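Local coordinates for protein enterotoxin SEN variant (Staphylococcus aureus, PDB 6KRY) that probably acts as a superantigen toxin, a staphylococcal enterotoxin of the family that pairs an OB-fold domain with a beta-grasp domain, at residues Y164-F178 and Q186-S198. Sequence-based numbering, arbitrary orientation.
Sequences YNKDTGNIQKGCIFF and QSFYYDLYNIKGS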
loop_
_atom_site.group_PDB
_atom_site.type_symbol
_atom_site.label_atom_id
_atom_site.label_comp_id
_atom_site.label_asym_id
_atom_site.label_seq_id
_atom_site.Cartn_x
_atom_site.Cartn_y
_atom_site.Cartn_z
ATOM N N TYR A 164 2.008 9.289 12.029
ATOM C CA TYR A 164 3.449 9.354 11.688
ATOM C C TYR A 164 4.087 10.725 11.970
ATOM O O TYR A 164 5.299 10.862 11.831
ATOM C CB TYR A 164 3.677 8.960 10.221
ATOM C CG TYR A 164 3.388 7.508 9.973
ATOM C CD1 TYR A 164 4.024 6.520 10.701
ATOM C CD2 TYR A 164 2.437 7.111 9.054
ATOM C CE1 TYR A 164 3.715 5.177 10.513
ATOM C CE2 TYR A 164 2.152 5.770 8.814
ATOM C CZ TYR A 164 2.796 4.801 9.543
ATOM O OH TYR A 164 2.510 3.472 9.343
ATOM N N ASN A 165 3.310 11.696 12.436
ATOM C CA ASN A 165 3.820 13.069 12.632
ATOM C C ASN A 165 4.945 13.117 13.653
ATOM O O ASN A 165 4.803 12.614 14.776
ATOM C CB ASN A 165 2.724 14.025 13.088
ATOM C CG ASN A 165 1.806 14.317 11.949
ATOM O OD1 ASN A 165 1.856 15.411 11.381
ATOM N ND2 ASN A 165 1.062 13.301 11.545
ATOM N N LYS A 166 6.053 13.769 13.258
ATOM C CA LYS A 166 7.230 13.872 14.069
ATOM C C LYS A 166 7.006 14.706 15.344
ATOM O O LYS A 166 7.825 14.623 16.231
ATOM C CB LYS A 166 8.371 14.510 13.274
ATOM C CG LYS A 166 8.095 15.924 12.799
ATOM C CD LYS A 166 9.144 16.436 11.859
ATOM C CE LYS A 166 8.687 17.641 11.070
ATOM N NZ LYS A 166 8.322 18.766 11.935
ATOM N N ASP A 167 5.940 15.503 15.411
ATOM C CA ASP A 167 5.742 16.377 16.577
ATOM C C ASP A 167 4.434 16.025 17.287
ATOM O O ASP A 167 3.898 16.818 18.040
ATOM C CB ASP A 167 5.754 17.853 16.193
ATOM C CG ASP A 167 5.231 18.097 14.797
ATOM O OD1 ASP A 167 4.208 17.448 14.434
ATOM O OD2 ASP A 167 5.895 18.888 14.060
ATOM N N THR A 168 3.976 14.790 17.091
ATOM C CA THR A 168 2.934 14.242 17.930
ATOM C C THR A 168 3.458 12.957 18.597
ATOM O O THR A 168 4.222 12.172 18.007
ATOM C CB THR A 168 1.675 14.092 17.072
ATOM O OG1 THR A 168 0.524 13.867 17.874
ATOM C CG2 THR A 168 1.798 12.931 16.133
ATOM N N GLY A 169 3.014 12.688 19.827
ATOM C CA GLY A 169 3.472 11.482 20.533
ATOM C C GLY A 169 2.391 10.783 21.330
ATOM O O GLY A 169 2.700 9.933 22.160
ATOM N N ASN A 170 1.121 11.079 21.050
ATOM C CA ASN A 170 0.019 10.513 21.845
ATOM C C ASN A 170 -0.331 9.092 21.361
ATOM O O ASN A 170 -0.838 8.320 22.140
ATOM C CB ASN A 170 -1.196 11.426 21.823
ATOM C CG ASN A 170 -1.642 11.594 20.402
ATOM O OD1 ASN A 170 -0.801 11.841 19.531
ATOM N ND2 ASN A 170 -2.925 11.375 20.161
ATOM N N ILE A 171 -0.125 8.767 20.081
ATOM C CA ILE A 171 -0.139 7.330 19.641
ATOM C C ILE A 171 1.300 6.804 19.566
ATOM O O ILE A 171 2.095 7.376 18.840
ATOM C CB ILE A 171 -0.875 7.177 18.298
ATOM C CG1 ILE A 171 -2.308 7.731 18.331
ATOM C CG2 ILE A 171 -0.841 5.732 17.842
ATOM C CD1 ILE A 171 -3.174 7.116 19.393
ATOM N N GLN A 172 1.632 5.734 20.309
ATOM C CA GLN A 172 2.992 5.189 20.331
ATOM C C GLN A 172 3.089 3.841 19.633
ATOM O O GLN A 172 4.179 3.456 19.215
ATOM C CB GLN A 172 3.525 5.051 21.764
ATOM C CG GLN A 172 4.105 6.349 22.314
ATOM C CD GLN A 172 5.247 6.878 21.475
ATOM O OE1 GLN A 172 6.147 6.132 21.075
ATOM N NE2 GLN A 172 5.211 8.184 21.208
ATOM N N LYS A 173 1.988 3.086 19.593
ATOM C CA LYS A 173 2.016 1.790 18.975
ATOM C C LYS A 173 0.677 1.590 18.251
ATOM O O LYS A 173 -0.348 2.232 18.575
ATOM C CB LYS A 173 2.200 0.639 19.975
ATOM C CG LYS A 173 3.482 0.670 20.815
ATOM C CD LYS A 173 3.678 -0.544 21.718
ATOM C CE LYS A 173 5.100 -0.652 22.250
ATOM N NZ LYS A 173 5.246 -1.825 23.139
ATOM N N GLY A 174 0.698 0.689 17.277
ATOM C CA GLY A 174 -0.542 0.393 16.596
ATOM C C GLY A 174 -0.374 -0.688 15.563
ATOM O O GLY A 174 0.703 -0.906 15.024
ATOM N N CYS A 175 -1.498 -1.304 15.206
ATOM C CA CYS A 175 -1.465 -2.297 14.181
ATOM C C CYS A 175 -2.823 -2.357 13.443
ATOM O O CYS A 175 -3.850 -1.874 13.911
ATOM C CB CYS A 175 -1.073 -3.643 14.745
ATOM S SG CYS A 175 -2.280 -4.295 15.926
ATOM N N ILE A 176 -2.755 -2.949 12.258
ATOM C CA ILE A 176 -3.865 -3.095 11.349
ATOM C C ILE A 176 -4.019 -4.578 11.031
ATOM O O ILE A 176 -3.127 -5.206 10.554
ATOM C CB ILE A 176 -3.688 -2.234 10.091
ATOM C CG1 ILE A 176 -4.888 -2.471 9.183
ATOM C CG2 ILE A 176 -2.365 -2.484 9.376
ATOM C CD1 ILE A 176 -4.985 -1.571 7.986
ATOM N N PHE A 177 -5.207 -5.109 11.356
ATOM C CA PHE A 177 -5.550 -6.494 11.188
ATOM C C PHE A 177 -6.533 -6.667 10.036
ATOM O O PHE A 177 -7.509 -5.968 9.980
ATOM C CB PHE A 177 -6.302 -7.013 12.413
ATOM C CG PHE A 177 -5.438 -7.726 13.408
ATOM C CD1 PHE A 177 -5.195 -9.084 13.272
ATOM C CD2 PHE A 177 -4.849 -7.028 14.452
ATOM C CE1 PHE A 177 -4.384 -9.746 14.187
ATOM C CE2 PHE A 177 -4.036 -7.687 15.354
ATOM C CZ PHE A 177 -3.821 -9.042 15.224
ATOM N N PHE A 178 -6.288 -7.660 9.197
ATOM C CA PHE A 178 -7.137 -7.999 8.076
ATOM C C PHE A 178 -7.822 -9.316 8.419
ATOM O O PHE A 178 -7.126 -10.319 8.582
ATOM C CB PHE A 178 -6.312 -8.097 6.788
ATOM C CG PHE A 178 -5.674 -6.787 6.395
ATOM C CD1 PHE A 178 -4.449 -6.408 6.912
ATOM C CD2 PHE A 178 -6.330 -5.915 5.539
ATOM C CE1 PHE A 178 -3.875 -5.195 6.559
ATOM C CE2 PHE A 178 -5.762 -4.693 5.201
ATOM C CZ PHE A 178 -4.533 -4.345 5.708
ATOM N N GLN A 186 -6.845 -17.381 7.755
ATOM C CA GLN A 186 -6.168 -16.929 8.947
ATOM C C GLN A 186 -6.019 -15.407 8.799
ATOM O O GLN A 186 -5.663 -14.906 7.760
ATOM C CB GLN A 186 -4.875 -17.738 9.130
ATOM C CG GLN A 186 -3.752 -17.048 9.895
ATOM C CD GLN A 186 -3.897 -17.076 11.397
ATOM O OE1 GLN A 186 -4.996 -17.098 11.948
ATOM N NE2 GLN A 186 -2.767 -17.057 12.085
ATOM N N SER A 187 -6.377 -14.677 9.846
ATOM C CA SER A 187 -6.230 -13.242 9.827
ATOM C C SER A 187 -4.731 -12.908 9.889
ATOM O O SER A 187 -3.908 -13.752 10.250
ATOM C CB SER A 187 -6.987 -12.666 10.963
ATOM O OG SER A 187 -6.333 -12.993 12.170
ATOM N N PHE A 188 -4.365 -11.683 9.519
ATOM C CA PHE A 188 -2.973 -11.257 9.598
ATOM C C PHE A 188 -2.952 -9.758 9.858
ATOM O O PHE A 188 -3.966 -9.075 9.648
ATOM C CB PHE A 188 -2.218 -11.577 8.308
ATOM C CG PHE A 188 -2.822 -10.970 7.066
ATOM C CD1 PHE A 188 -3.890 -11.572 6.438
ATOM C CD2 PHE A 188 -2.332 -9.778 6.541
ATOM C CE1 PHE A 188 -4.445 -11.024 5.291
ATOM C CE2 PHE A 188 -2.883 -9.231 5.395
ATOM C CZ PHE A 188 -3.923 -9.861 4.761
ATOM N N TYR A 189 -1.803 -9.270 10.329
ATOM C CA TYR A 189 -1.692 -7.904 10.680
ATOM C C TYR A 189 -0.356 -7.332 10.197
ATOM O O TYR A 189 0.564 -8.076 9.897
ATOM C CB TYR A 189 -1.887 -7.731 12.186
ATOM C CG TYR A 189 -0.705 -8.079 13.061
ATOM C CD1 TYR A 189 -0.568 -9.345 13.617
ATOM C CD2 TYR A 189 0.254 -7.128 13.379
ATOM C CE1 TYR A 189 0.502 -9.654 14.449
ATOM C CE2 TYR A 189 1.327 -7.423 14.199
ATOM C CZ TYR A 189 1.438 -8.683 14.757
ATOM O OH TYR A 189 2.486 -8.957 15.590
ATOM N N TYR A 190 -0.326 -5.999 10.082
ATOM C CA TYR A 190 0.890 -5.233 9.957
ATOM C C TYR A 190 1.031 -4.318 11.179
ATOM O O TYR A 190 0.034 -3.796 11.704
ATOM C CB TYR A 190 0.880 -4.374 8.696
ATOM C CG TYR A 190 0.833 -5.119 7.386
ATOM C CD1 TYR A 190 1.625 -6.236 7.158
ATOM C CD2 TYR A 190 0.061 -4.656 6.338
ATOM C CE1 TYR A 190 1.582 -6.928 5.960
ATOM C CE2 TYR A 190 0.025 -5.315 5.124
ATOM C CZ TYR A 190 0.801 -6.451 4.925
ATOM O OH TYR A 190 0.798 -7.110 3.729
ATOM N N ASP A 191 2.274 -4.129 11.613
ATOM C CA ASP A 191 2.605 -3.202 12.635
ATOM C C ASP A 191 2.876 -1.862 11.954
ATOM O O ASP A 191 3.789 -1.757 11.134
ATOM C CB ASP A 191 3.807 -3.741 13.404
ATOM C CG ASP A 191 4.431 -2.839 14.453
ATOM O OD1 ASP A 191 4.047 -1.631 14.542
ATOM O OD2 ASP A 191 5.340 -3.359 15.195
ATOM N N LEU A 192 2.111 -0.841 12.333
ATOM C CA LEU A 192 2.181 0.487 11.758
ATOM C C LEU A 192 3.557 1.136 11.916
ATOM O O LEU A 192 3.912 1.977 11.085
ATOM C CB LEU A 192 1.107 1.392 12.378
ATOM C CG LEU A 192 -0.347 1.018 12.080
ATOM C CD1 LEU A 192 -1.281 1.930 12.849
ATOM C CD2 LEU A 192 -0.639 1.070 10.585
ATOM N N TYR A 193 4.302 0.795 12.977
ATOM C CA TYR A 193 5.564 1.455 13.258
ATOM C C TYR A 193 6.737 0.544 12.919
ATOM O O TYR A 193 7.854 0.839 13.297
ATOM C CB TYR A 193 5.552 1.933 14.709
ATOM C CG TYR A 193 4.557 3.043 14.921
ATOM C CD1 TYR A 193 4.700 4.260 14.286
ATOM C CD2 TYR A 193 3.454 2.867 15.736
ATOM C CE1 TYR A 193 3.782 5.287 14.475
ATOM C CE2 TYR A 193 2.512 3.873 15.911
ATOM C CZ TYR A 193 2.682 5.087 15.288
ATOM O OH TYR A 193 1.758 6.048 15.504
ATOM N N ASN A 194 6.467 -0.588 12.269
ATOM C CA ASN A 194 7.496 -1.521 11.842
ATOM C C ASN A 194 7.729 -1.311 10.340
ATOM O O ASN A 194 7.318 -2.122 9.532
ATOM C CB ASN A 194 7.118 -2.975 12.093
ATOM C CG ASN A 194 8.220 -3.953 11.731
ATOM O OD1 ASN A 194 9.393 -3.628 11.786
ATOM N ND2 ASN A 194 7.847 -5.137 11.274
ATOM N N ILE A 195 8.446 -0.243 10.012
ATOM C CA ILE A 195 8.768 0.149 8.645
ATOM C C ILE A 195 10.264 -0.067 8.399
ATOM O O ILE A 195 11.101 0.305 9.194
ATOM C CB ILE A 195 8.389 1.614 8.400
ATOM C CG1 ILE A 195 6.971 1.926 8.876
ATOM C CG2 ILE A 195 8.566 1.954 6.930
ATOM C CD1 ILE A 195 5.922 1.296 8.023
ATOM N N LYS A 196 10.593 -0.675 7.268
ATOM C CA LYS A 196 12.003 -0.991 6.977
ATOM C C LYS A 196 12.660 0.201 6.276
ATOM O O LYS A 196 12.056 0.838 5.396
ATOM C CB LYS A 196 12.099 -2.280 6.158
ATOM C CG LYS A 196 11.205 -3.408 6.665
ATOM C CD LYS A 196 11.210 -3.684 8.193
ATOM C CE LYS A 196 11.769 -5.047 8.563
ATOM N NZ LYS A 196 13.246 -5.062 8.399
ATOM N N GLY A 197 13.887 0.524 6.711
ATOM C CA GLY A 197 14.810 1.448 6.043
ATOM C C GLY A 197 14.450 2.915 6.203
ATOM O O GLY A 197 13.696 3.268 7.073
ATOM N N SER A 198 14.938 3.778 5.292
ATOM C CA SER A 198 14.821 5.232 5.479
ATOM C C SER A 198 14.251 5.986 4.262
ATOM O O SER A 198 14.070 7.203 4.329
ATOM C CB SER A 198 16.149 5.781 5.887
ATOM O OG SER A 198 17.055 5.660 4.817
HETATM O O HOH W 1 3.280 -0.415 16.927
#
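F177 and Y189 are paired across a non-hydrogen-bonded position of the antiparallel hairpin formed by strands 173-180 and 188-191. CB of Y189 sits over the centre of one face of the F177 ring, 3.5 Å from its centroid, a CH-pi contact. Beyond it the two side chains run side by side, their ring planes inclined at 34°. C175, on the same sheet face, adds an oblique sulfur-aromatic contact to the Y189 ring. The other face carries the aromatic cluster F178, F188 and Y190. F178 CB lies over the F188 ring, nearer the rim than the middle; the two rings are almost parallel but slid apart, with F178 CD1 3.6 Å from F188 CE2. Y190 CD2 meets F178 CE1 obliquely, and Y190 CB touches I176 CG2. Paired backbone bonds link I176 with Y190 and F178 with F188.

The strand pairing ends at the type I turn D191-N194, where L192 N still bonds to G174 O and Y193 N reaches D191 OD1 (2.9 Å), making an Asx turn. A water joins the same OD1 to G174 N, while D191 OD2 accepts from K8 N. With CG beside the backbone N (chi1 -68°), the Y193 ring turns back against 164-178: its CD2 and CE2 meet K173 CA, its OH, hydrogen-bonded to I163 O, lies 3.5 Å from I171 CG2, and the Y164 ring crosses it at 79°. Y164 OH donates in plane to a lone pair of L192 O (2.7 Å), and also bonds R154.

Within the beta-grasp domain, 188-191 is an outermost strand of the mixed sheet, while 173-180 pairs on its other side with 218-225; I176 and Y190 pack on helix 146-161, and Y164 on helix 15-26.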